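PDB 3P06: VP4 protein from Tellina virus 1, which probably acts as a serine protease that cuts the birnavirus polyprotein into its final products, this chain being the VP4 part of that polyprotein. Local coordinates for residues V3-V14 with A26-H37; A47-G57 with A67-V78. All coordinates share one frame; numbering follows the deposited sequence.

Interaction 1 of 2, residues V3-V14 with A26-H37; sequences VELSAVGVLLPV and AFMAVKGDLSEH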
loop_
_atom_site.group_PDB
_atom_site.type_symbol
_atom_site.label_atom_id
_atom_site.label_comp_id
_atom_site.label_asym_id
_atom_site.label_seq_id
_atom_site.Cartn_x
_atom_site.Cartn_y
_atom_site.Cartn_z
ATOM N N VAL A 3 -15.637 -3.250 -7.339
ATOM C CA VAL A 3 -16.492 -3.211 -6.179
ATOM C C VAL A 3 -16.072 -2.002 -5.332
ATOM O O VAL A 3 -14.860 -1.748 -5.145
ATOM C CB VAL A 3 -16.338 -4.548 -5.413
ATOM C CG1 VAL A 3 -17.229 -4.597 -4.139
ATOM C CG2 VAL A 3 -16.808 -5.709 -6.330
ATOM N N GLU A 4 -17.045 -1.255 -4.807
ATOM C CA GLU A 4 -16.748 -0.185 -3.890
ATOM C C GLU A 4 -16.944 -0.683 -2.459
ATOM O O GLU A 4 -18.023 -1.177 -2.128
ATOM C CB GLU A 4 -17.683 1.000 -4.074
ATOM C CG GLU A 4 -17.234 2.185 -3.198
ATOM C CD GLU A 4 -18.352 2.787 -2.335
ATOM O OE1 GLU A 4 -18.558 4.021 -2.466
ATOM O OE2 GLU A 4 -19.014 2.065 -1.508
ATOM N N LEU A 5 -15.957 -0.482 -1.590
ATOM C CA LEU A 5 -15.987 -1.070 -0.244
ATOM C C LEU A 5 -15.761 0.039 0.770
ATOM O O LEU A 5 -14.959 0.955 0.532
ATOM C CB LEU A 5 -14.858 -2.138 -0.094
ATOM C CG LEU A 5 -14.746 -3.200 -1.189
ATOM C CD1 LEU A 5 -13.521 -4.026 -0.983
ATOM C CD2 LEU A 5 -16.031 -4.110 -1.171
ATOM N N SER A 6 -16.477 -0.013 1.903
ATOM C CA SER A 6 -16.140 0.800 3.077
ATOM C C SER A 6 -14.877 0.214 3.608
ATOM O O SER A 6 -14.830 -0.962 3.832
ATOM C CB SER A 6 -17.159 0.576 4.209
ATOM O OG SER A 6 -18.357 1.136 3.812
ATOM N N ALA A 7 -13.872 0.993 3.880
ATOM C CA ALA A 7 -12.573 0.410 4.224
ATOM C C ALA A 7 -11.732 1.503 4.739
ATOM O O ALA A 7 -11.832 2.663 4.302
ATOM C CB ALA A 7 -11.882 -0.149 2.955
ATOM N N VAL A 8 -10.850 1.117 5.626
ATOM C CA VAL A 8 -9.882 2.044 6.160
ATOM C C VAL A 8 -8.519 1.347 6.026
ATOM O O VAL A 8 -8.427 0.140 6.226
ATOM C CB VAL A 8 -10.278 2.409 7.619
ATOM C CG1 VAL A 8 -9.122 3.038 8.396
ATOM C CG2 VAL A 8 -11.504 3.385 7.582
ATOM N N GLY A 9 -7.499 2.096 5.646
ATOM C CA GLY A 9 -6.165 1.547 5.544
ATOM C C GLY A 9 -5.195 2.610 5.092
ATOM O O GLY A 9 -5.440 3.806 5.303
ATOM N N VAL A 10 -4.088 2.194 4.465
ATOM C CA VAL A 10 -3.083 3.162 4.065
ATOM C C VAL A 10 -2.665 2.892 2.603
ATOM O O VAL A 10 -2.351 1.728 2.234
ATOM C CB VAL A 10 -1.840 3.136 5.047
ATOM C CG1 VAL A 10 -0.693 4.017 4.507
ATOM C CG2 VAL A 10 -2.267 3.607 6.469
ATOM N N LEU A 11 -2.708 3.956 1.796
ATOM C CA LEU A 11 -2.446 3.855 0.388
ATOM C C LEU A 11 -0.930 3.655 0.120
ATOM O O LEU A 11 -0.100 4.193 0.815
ATOM C CB LEU A 11 -2.859 5.163 -0.293
ATOM C CG LEU A 11 -4.391 5.207 -0.509
ATOM C CD1 LEU A 11 -4.735 6.598 -0.934
ATOM C CD2 LEU A 11 -4.802 4.192 -1.547
ATOM N N LEU A 12 -0.602 2.923 -0.921
ATOM C CA LEU A 12 0.804 2.769 -1.307
ATOM C C LEU A 12 0.881 2.804 -2.842
ATOM O O LEU A 12 0.065 2.200 -3.529
ATOM C CB LEU A 12 1.422 1.448 -0.739
ATOM C CG LEU A 12 0.744 0.165 -1.237
ATOM C CD1 LEU A 12 1.747 -0.625 -2.083
ATOM C CD2 LEU A 12 0.230 -0.763 -0.065
ATOM N N PRO A 13 1.882 3.495 -3.371
ATOM C CA PRO A 13 2.066 3.553 -4.826
ATOM C C PRO A 13 2.722 2.288 -5.393
ATOM O O PRO A 13 3.527 1.657 -4.717
ATOM C CB PRO A 13 2.982 4.797 -5.016
ATOM C CG PRO A 13 3.840 4.794 -3.811
ATOM C CD PRO A 13 2.895 4.306 -2.655
ATOM N N VAL A 14 2.335 1.902 -6.606
ATOM C CA VAL A 14 3.001 0.822 -7.322
ATOM C C VAL A 14 3.329 1.269 -8.726
ATOM O O VAL A 14 2.695 2.166 -9.266
ATOM C CB VAL A 14 2.141 -0.507 -7.395
ATOM C CG1 VAL A 14 1.885 -0.989 -6.012
ATOM C CG2 VAL A 14 0.773 -0.265 -8.222
ATOM N N ALA A 26 -1.990 2.243 -7.525
ATOM C CA ALA A 26 -2.011 2.252 -6.079
ATOM C C ALA A 26 -2.601 0.977 -5.575
ATOM O O ALA A 26 -3.452 0.401 -6.222
ATOM C CB ALA A 26 -2.831 3.431 -5.583
ATOM N N PHE A 27 -2.131 0.544 -4.399
ATOM C CA PHE A 27 -2.815 -0.505 -3.664
ATOM C C PHE A 27 -3.118 0.175 -2.353
ATOM O O PHE A 27 -2.583 1.264 -2.075
ATOM C CB PHE A 27 -1.903 -1.751 -3.397
ATOM C CG PHE A 27 -1.877 -2.777 -4.524
ATOM C CD1 PHE A 27 -1.549 -2.421 -5.801
ATOM C CD2 PHE A 27 -2.239 -4.123 -4.272
ATOM C CE1 PHE A 27 -1.536 -3.360 -6.869
ATOM C CE2 PHE A 27 -2.238 -5.098 -5.330
ATOM C CZ PHE A 27 -1.853 -4.735 -6.610
HETATM N N MSE A 28 -3.961 -0.445 -1.562
HETATM C CA MSE A 28 -4.143 -0.015 -0.185
HETATM C C MSE A 28 -3.886 -1.224 0.690
HETATM O O MSE A 28 -4.299 -2.350 0.353
HETATM C CB MSE A 28 -5.603 0.455 0.023
HETATM C CG MSE A 28 -5.743 0.887 1.479
HETATM SE SE MSE A 28 -7.515 1.607 2.002
HETATM C CE MSE A 28 -7.232 3.303 1.136
ATOM N N ALA A 29 -3.157 -1.026 1.777
ATOM C CA ALA A 29 -3.053 -2.070 2.812
ATOM C C ALA A 29 -4.334 -1.838 3.684
ATOM O O ALA A 29 -4.380 -0.877 4.465
ATOM C CB ALA A 29 -1.798 -1.835 3.704
ATOM N N VAL A 30 -5.339 -2.698 3.537
ATOM C CA VAL A 30 -6.627 -2.418 4.156
ATOM C C VAL A 30 -6.692 -3.212 5.458
ATOM O O VAL A 30 -6.235 -4.375 5.547
ATOM C CB VAL A 30 -7.796 -2.899 3.271
ATOM C CG1 VAL A 30 -9.234 -2.541 3.960
ATOM C CG2 VAL A 30 -7.668 -2.364 1.855
ATOM N N LYS A 31 -7.306 -2.632 6.470
ATOM C CA LYS A 31 -7.467 -3.359 7.719
ATOM C C LYS A 31 -8.557 -4.404 7.579
ATOM O O LYS A 31 -9.643 -4.095 7.100
ATOM C CB LYS A 31 -7.851 -2.414 8.833
ATOM C CG LYS A 31 -6.742 -1.406 9.159
ATOM C CD LYS A 31 -7.331 -0.426 10.220
ATOM C CE LYS A 31 -7.430 -1.159 11.546
ATOM N NZ LYS A 31 -6.221 -0.777 12.374
ATOM N N GLY A 32 -8.269 -5.623 8.045
ATOM C CA GLY A 32 -9.232 -6.717 7.977
ATOM C C GLY A 32 -8.902 -7.723 6.859
ATOM O O GLY A 32 -7.991 -7.524 6.022
ATOM N N ASP A 33 -9.656 -8.814 6.894
ATOM C CA ASP A 33 -9.550 -9.865 5.969
ATOM C C ASP A 33 -10.558 -9.577 4.820
ATOM O O ASP A 33 -11.769 -9.852 4.945
ATOM C CB ASP A 33 -9.799 -11.245 6.669
ATOM C CG ASP A 33 -10.044 -12.421 5.637
ATOM O OD1 ASP A 33 -10.424 -13.561 6.080
ATOM O OD2 ASP A 33 -9.808 -12.253 4.397
ATOM N N LEU A 34 -10.031 -9.104 3.698
ATOM C CA LEU A 34 -10.846 -8.831 2.503
ATOM C C LEU A 34 -10.432 -9.766 1.362
ATOM O O LEU A 34 -10.652 -9.437 0.192
ATOM C CB LEU A 34 -10.726 -7.342 2.096
ATOM C CG LEU A 34 -11.568 -6.324 2.971
ATOM C CD1 LEU A 34 -10.965 -6.033 4.381
ATOM C CD2 LEU A 34 -11.689 -4.989 2.226
ATOM N N SER A 35 -9.930 -10.988 1.707
ATOM C CA SER A 35 -9.365 -11.904 0.681
ATOM C C SER A 35 -10.425 -12.356 -0.332
ATOM O O SER A 35 -10.090 -12.813 -1.415
ATOM C CB SER A 35 -8.809 -13.142 1.331
ATOM O OG SER A 35 -9.850 -13.764 2.126
ATOM N N GLU A 36 -11.714 -12.198 -0.004
ATOM C CA GLU A 36 -12.741 -12.561 -0.955
ATOM C C GLU A 36 -12.785 -11.552 -2.134
ATOM O O GLU A 36 -13.414 -11.809 -3.140
ATOM C CB GLU A 36 -14.099 -12.681 -0.244
ATOM C CG GLU A 36 -14.695 -11.285 0.159
ATOM C CD GLU A 36 -14.178 -10.722 1.572
ATOM O OE1 GLU A 36 -13.241 -11.334 2.241
ATOM O OE2 GLU A 36 -14.749 -9.639 1.993
ATOM N N HIS A 37 -12.120 -10.407 -2.016
ATOM C CA HIS A 37 -12.072 -9.446 -3.115
ATOM C C HIS A 37 -10.806 -9.563 -3.982
ATOM O O HIS A 37 -10.647 -8.854 -4.997
ATOM C CB HIS A 37 -12.251 -8.035 -2.562
ATOM C CG HIS A 37 -13.566 -7.869 -1.865
ATOM N ND1 HIS A 37 -14.764 -7.902 -2.548
ATOM C CD2 HIS A 37 -13.883 -7.803 -0.545
ATOM C CE1 HIS A 37 -15.769 -7.772 -1.692
ATOM N NE2 HIS A 37 -15.260 -7.699 -0.469
HETATM O O HOH W 1 -11.181 -1.566 6.710
#
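The beta hairpin of strands 9-18 and 21-31 in the mixed sheet of this S50 peptidase fold carries the contact, and its antiparallel arms pair Val10 with Ala29 and Leu12 with Phe27. Each of these two pairs exchanges both backbone N-H groups, the shortest bond running 2.8 Å from Leu12 N to Phe27 O. At the far end Lys31 N gives an almost straight bond (178°) to Val8 O, and a water bridges Val8 N and Lys31 O. On one face, Leu12 CG is wedged between its own backbone N and carbonyl carbon (chi1 61°), which sets it 3.9 Å from Phe27 CB, while Val14 CG1 meets the Phe27 ring at CD1, the two side chains crossing at about a right angle. The side chain of Leu12 is about 5 Å from that of Ser102, the predicted nucleophile, and on the other face that of Pro13 is about 4 Å from that of Lys141, a predicted active-site residue, so this arm of the hairpin borders the probable catalytic site. With Pro13 lie Leu11 and selenomethionine Met28. The Met28 chain runs out extended to SE, which lies beside Gly9 N, and then bends at chi3 (-76°), bringing CE to 3.7 Å from Leu11 CD2. In the link between strands 2-6 and 9-18, Ala7 CB touches Val30 CG1. Beyond the hairpin, strand 2-6 of the other sheet meets residues 34-37: Leu5 CD1 and Leu34 CD2 reach toward each other tip to tip. Finally Leu5 CD2 sits over one face of the His37 imidazole in a CH-pi contact, 4.0 Å from the ring centroid, with Glu36 CG against the opposite face.

Interaction 2 of 2, residues A47-G57 with A67-V78; sequences AQTVAGGTIYG and AEKLPIKGAITV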
loop_
_atom_site.group_PDB
_atom_site.type_symbol
_atom_site.label_atom_id
_atom_site.label_comp_id
_atom_site.label_asym_id
_atom_site.label_seq_id
_atom_site.Cartn_x
_atom_site.Cartn_y
_atom_site.Cartn_z
ATOM N N ALA A 47 0.747 -14.243 4.415
ATOM C CA ALA A 47 1.899 -14.208 5.328
ATOM C C ALA A 47 1.349 -14.132 6.753
ATOM O O ALA A 47 0.567 -13.218 7.078
ATOM C CB ALA A 47 2.748 -12.991 5.042
ATOM N N GLN A 48 1.672 -15.104 7.594
ATOM C CA GLN A 48 1.362 -15.001 9.030
ATOM C C GLN A 48 2.610 -14.411 9.713
ATOM O O GLN A 48 3.736 -14.872 9.429
ATOM C CB GLN A 48 1.093 -16.393 9.590
ATOM C CG GLN A 48 -0.115 -16.993 8.879
ATOM C CD GLN A 48 -0.429 -18.339 9.411
ATOM O OE1 GLN A 48 0.408 -19.250 9.399
ATOM N NE2 GLN A 48 -1.627 -18.470 9.944
ATOM N N THR A 49 2.430 -13.427 10.584
ATOM C CA THR A 49 3.585 -12.730 11.111
ATOM C C THR A 49 3.929 -13.208 12.470
ATOM O O THR A 49 3.083 -13.771 13.204
ATOM C CB THR A 49 3.378 -11.239 11.255
ATOM O OG1 THR A 49 2.463 -11.049 12.330
ATOM C CG2 THR A 49 2.800 -10.594 9.938
ATOM N N VAL A 50 5.155 -12.910 12.871
ATOM C CA VAL A 50 5.578 -13.259 14.239
ATOM C C VAL A 50 4.729 -12.646 15.351
ATOM O O VAL A 50 4.635 -13.246 16.417
ATOM C CB VAL A 50 7.045 -12.963 14.481
ATOM C CG1 VAL A 50 7.924 -14.070 13.764
ATOM C CG2 VAL A 50 7.382 -11.443 14.108
ATOM N N ALA A 51 4.080 -11.513 15.114
ATOM C CA ALA A 51 3.233 -10.854 16.133
ATOM C C ALA A 51 1.778 -11.361 16.152
ATOM O O ALA A 51 0.929 -10.758 16.814
ATOM C CB ALA A 51 3.261 -9.297 15.939
ATOM N N GLY A 52 1.486 -12.473 15.462
ATOM C CA GLY A 52 0.104 -12.992 15.403
ATOM C C GLY A 52 -0.744 -12.450 14.228
ATOM O O GLY A 52 -1.901 -12.809 14.122
ATOM N N GLY A 53 -0.193 -11.606 13.333
ATOM C CA GLY A 53 -1.018 -10.946 12.309
ATOM C C GLY A 53 -1.163 -11.841 11.057
ATOM O O GLY A 53 -0.543 -12.901 10.970
ATOM N N THR A 54 -1.988 -11.437 10.093
ATOM C CA THR A 54 -2.167 -12.213 8.848
ATOM C C THR A 54 -2.251 -11.198 7.715
ATOM O O THR A 54 -3.051 -10.233 7.829
ATOM C CB THR A 54 -3.505 -13.043 8.828
ATOM O OG1 THR A 54 -3.592 -13.909 9.956
ATOM C CG2 THR A 54 -3.539 -13.930 7.582
ATOM N N ILE A 55 -1.429 -11.342 6.656
ATOM C CA ILE A 55 -1.484 -10.396 5.570
ATOM C C ILE A 55 -1.916 -11.210 4.320
ATOM O O ILE A 55 -1.236 -12.162 3.899
ATOM C CB ILE A 55 -0.084 -9.802 5.344
ATOM C CG1 ILE A 55 0.516 -9.215 6.666
ATOM C CG2 ILE A 55 -0.080 -8.729 4.222
ATOM C CD1 ILE A 55 2.016 -9.023 6.579
ATOM N N TYR A 56 -2.970 -10.756 3.674
ATOM C CA TYR A 56 -3.525 -11.349 2.471
ATOM C C TYR A 56 -3.200 -10.495 1.271
ATOM O O TYR A 56 -2.997 -9.296 1.393
ATOM C CB TYR A 56 -5.091 -11.403 2.608
ATOM C CG TYR A 56 -5.629 -12.160 3.809
ATOM C CD1 TYR A 56 -6.030 -13.504 3.681
ATOM C CD2 TYR A 56 -5.748 -11.531 5.099
ATOM C CE1 TYR A 56 -6.570 -14.199 4.757
ATOM C CE2 TYR A 56 -6.313 -12.231 6.213
ATOM C CZ TYR A 56 -6.694 -13.562 6.029
ATOM O OH TYR A 56 -7.211 -14.280 7.058
ATOM N N GLY A 57 -3.269 -11.100 0.076
ATOM C CA GLY A 57 -3.218 -10.350 -1.172
ATOM C C GLY A 57 -1.783 -10.439 -1.760
ATOM O O GLY A 57 -1.510 -9.834 -2.770
ATOM N N ALA A 67 8.028 -10.440 5.105
ATOM C CA ALA A 67 6.639 -10.174 5.494
ATOM C C ALA A 67 6.317 -10.816 6.884
ATOM O O ALA A 67 5.621 -10.196 7.711
ATOM C CB ALA A 67 5.633 -10.679 4.398
ATOM N N GLU A 68 6.815 -12.044 7.138
ATOM C CA GLU A 68 6.520 -12.762 8.412
ATOM C C GLU A 68 7.201 -12.113 9.638
ATOM O O GLU A 68 6.835 -12.403 10.774
ATOM C CB GLU A 68 6.909 -14.241 8.345
ATOM C CG GLU A 68 5.969 -15.057 7.526
ATOM C CD GLU A 68 6.575 -16.400 7.158
ATOM O OE1 GLU A 68 7.803 -16.596 7.293
ATOM O OE2 GLU A 68 5.825 -17.251 6.659
ATOM N N LYS A 69 8.171 -11.227 9.405
ATOM C CA LYS A 69 8.850 -10.562 10.527
ATOM C C LYS A 69 8.219 -9.221 10.885
ATOM O O LYS A 69 8.683 -8.560 11.797
ATOM C CB LYS A 69 10.314 -10.402 10.220
ATOM C CG LYS A 69 11.073 -11.745 10.311
ATOM C CD LYS A 69 12.569 -11.562 10.107
ATOM C CE LYS A 69 12.958 -11.792 8.645
ATOM N NZ LYS A 69 14.320 -12.426 8.521
ATOM N N LEU A 70 7.160 -8.818 10.155
ATOM C CA LEU A 70 6.498 -7.541 10.408
ATOM C C LEU A 70 5.737 -7.531 11.748
ATOM O O LEU A 70 5.143 -8.536 12.127
ATOM C CB LEU A 70 5.549 -7.146 9.240
ATOM C CG LEU A 70 6.240 -6.895 7.914
ATOM C CD1 LEU A 70 5.229 -6.853 6.700
ATOM C CD2 LEU A 70 7.060 -5.622 8.036
ATOM N N PRO A 71 5.747 -6.378 12.441
ATOM C CA PRO A 71 5.035 -6.205 13.739
ATOM C C PRO A 71 3.552 -5.880 13.487
ATOM O O PRO A 71 3.065 -4.855 13.914
ATOM C CB PRO A 71 5.777 -5.019 14.409
ATOM C CG PRO A 71 6.395 -4.271 13.240
ATOM C CD PRO A 71 6.461 -5.158 12.006
ATOM N N ILE A 72 2.881 -6.696 12.696
ATOM C CA ILE A 72 1.472 -6.496 12.388
ATOM C C ILE A 72 0.741 -7.556 13.239
ATOM O O ILE A 72 1.073 -8.769 13.167
ATOM C CB ILE A 72 1.217 -6.702 10.865
ATOM C CG1 ILE A 72 1.845 -5.542 10.061
ATOM C CG2 ILE A 72 -0.284 -6.920 10.572
ATOM C CD1 ILE A 72 1.847 -5.763 8.592
ATOM N N LYS A 73 -0.224 -7.100 14.051
ATOM C CA LYS A 73 -0.974 -8.030 14.938
ATOM C C LYS A 73 -2.346 -8.399 14.392
ATOM O O LYS A 73 -2.839 -9.450 14.710
ATOM C CB LYS A 73 -1.087 -7.452 16.367
ATOM C CG LYS A 73 0.285 -6.985 16.823
ATOM C CD LYS A 73 0.379 -6.745 18.278
ATOM C CE LYS A 73 -0.147 -5.381 18.655
ATOM N NZ LYS A 73 -0.227 -5.389 20.159
ATOM N N GLY A 74 -2.947 -7.558 13.563
ATOM C CA GLY A 74 -4.278 -7.860 13.041
ATOM C C GLY A 74 -4.236 -8.395 11.593
ATOM O O GLY A 74 -3.161 -8.846 11.100
ATOM N N ALA A 75 -5.376 -8.361 10.908
ATOM C CA ALA A 75 -5.443 -8.820 9.500
ATOM C C ALA A 75 -5.254 -7.610 8.592
ATOM O O ALA A 75 -5.797 -6.530 8.896
ATOM C CB ALA A 75 -6.775 -9.540 9.227
ATOM N N ILE A 76 -4.451 -7.740 7.528
ATOM C CA ILE A 76 -4.264 -6.652 6.562
ATOM C C ILE A 76 -4.459 -7.351 5.219
ATOM O O ILE A 76 -3.963 -8.462 5.031
ATOM C CB ILE A 76 -2.842 -6.043 6.594
ATOM C CG1 ILE A 76 -2.520 -5.315 7.914
ATOM C CG2 ILE A 76 -2.609 -5.077 5.330
ATOM C CD1 ILE A 76 -3.205 -3.925 8.081
ATOM N N THR A 77 -5.226 -6.752 4.311
ATOM C CA THR A 77 -5.341 -7.271 2.953
ATOM C C THR A 77 -4.813 -6.161 2.075
ATOM O O THR A 77 -5.216 -5.026 2.288
ATOM C CB THR A 77 -6.812 -7.536 2.606
ATOM O OG1 THR A 77 -7.297 -8.493 3.551
ATOM C CG2 THR A 77 -6.984 -8.121 1.102
ATOM N N VAL A 78 -3.898 -6.483 1.130
ATOM C CA VAL A 78 -3.350 -5.492 0.222
ATOM C C VAL A 78 -4.136 -5.637 -1.058
ATOM O O VAL A 78 -4.139 -6.733 -1.662
ATOM C CB VAL A 78 -1.821 -5.748 0.050
ATOM C CG1 VAL A 78 -1.186 -4.662 -0.679
ATOM C CG2 VAL A 78 -1.165 -5.726 1.497
HETATM O O HOH W 2 3.399 -17.093 6.538
HETATM O O HOH W 3 -3.789 -8.260 -3.832
#
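Backbone hydrogen bonds join Thr54-Tyr56 to Ala75-Thr77 as parallel neighbours, the two strands of a beta-alpha-beta unit. Thr54 N bonds to Gly74 O, Ile76 N returns to Thr54 O, and Tyr56 N closes on Ile76 O at 2.8 Å, followed by Val78 N to Tyr56 O. A water donates to both Gly57 O and Val78 O at the end of this run. The second polar group lies in the loops, where the type I turn 49-52 docks on the turn 67-70. Val50 N binds Glu68 O at 2.7 Å. Thr49 OG1 takes the position between its backbone N and carbonyl carbon (chi1 71°), from which it donates to Ile72 O, 2.8 Å away and in the carbonyl plane; the same oxygen weakly accepts from Ala51 N. Apolar packing centres on Ile55: its CD1 meets Ile72 CD1 at 3.8 Å and Leu70 CD1 at 3.9 Å, each crossing at about a right angle, whereas its CG2 lies alongside Val78 CG2, pointing the same way. Ala47 CB rests on Ala67 CB. On the opposite face of the strands the Tyr56 ring presents its edge to Ala75 CB, with CE2 4.1 Å away, and has Ile76 O in its plane. The Ile55 side of the sheet is covered by Trp103 and helix 104-111, on which Leu70 and Ile72 pack; Asp111 binds the backbone N of Lys73 and Gly74, and strand 75-81 continues the sheet into strand 21-31.

From the N terminus, the chain runs through strands 2-6 and 9-18 and folds back along 21-31, so interaction 1 closes a hairpin and then brings residues 34 and 37 against strand 2-6. Interaction 2 opens later, at 47, and closes the parallel crossover through helix 64-67 by residue 78; the two loops follow in series, neither nested nor crossed. They meet because strands 21-31 and 75-81 are neighbours in the mixed sheet. Val30 N probably bonds to Thr77 O at 2.6 Å, and Thr77 OG1 to Gly32 O, just past the end of strand 21-31. Together they tie the hairpin, the crossover and the strand 2-6 sheet into one body.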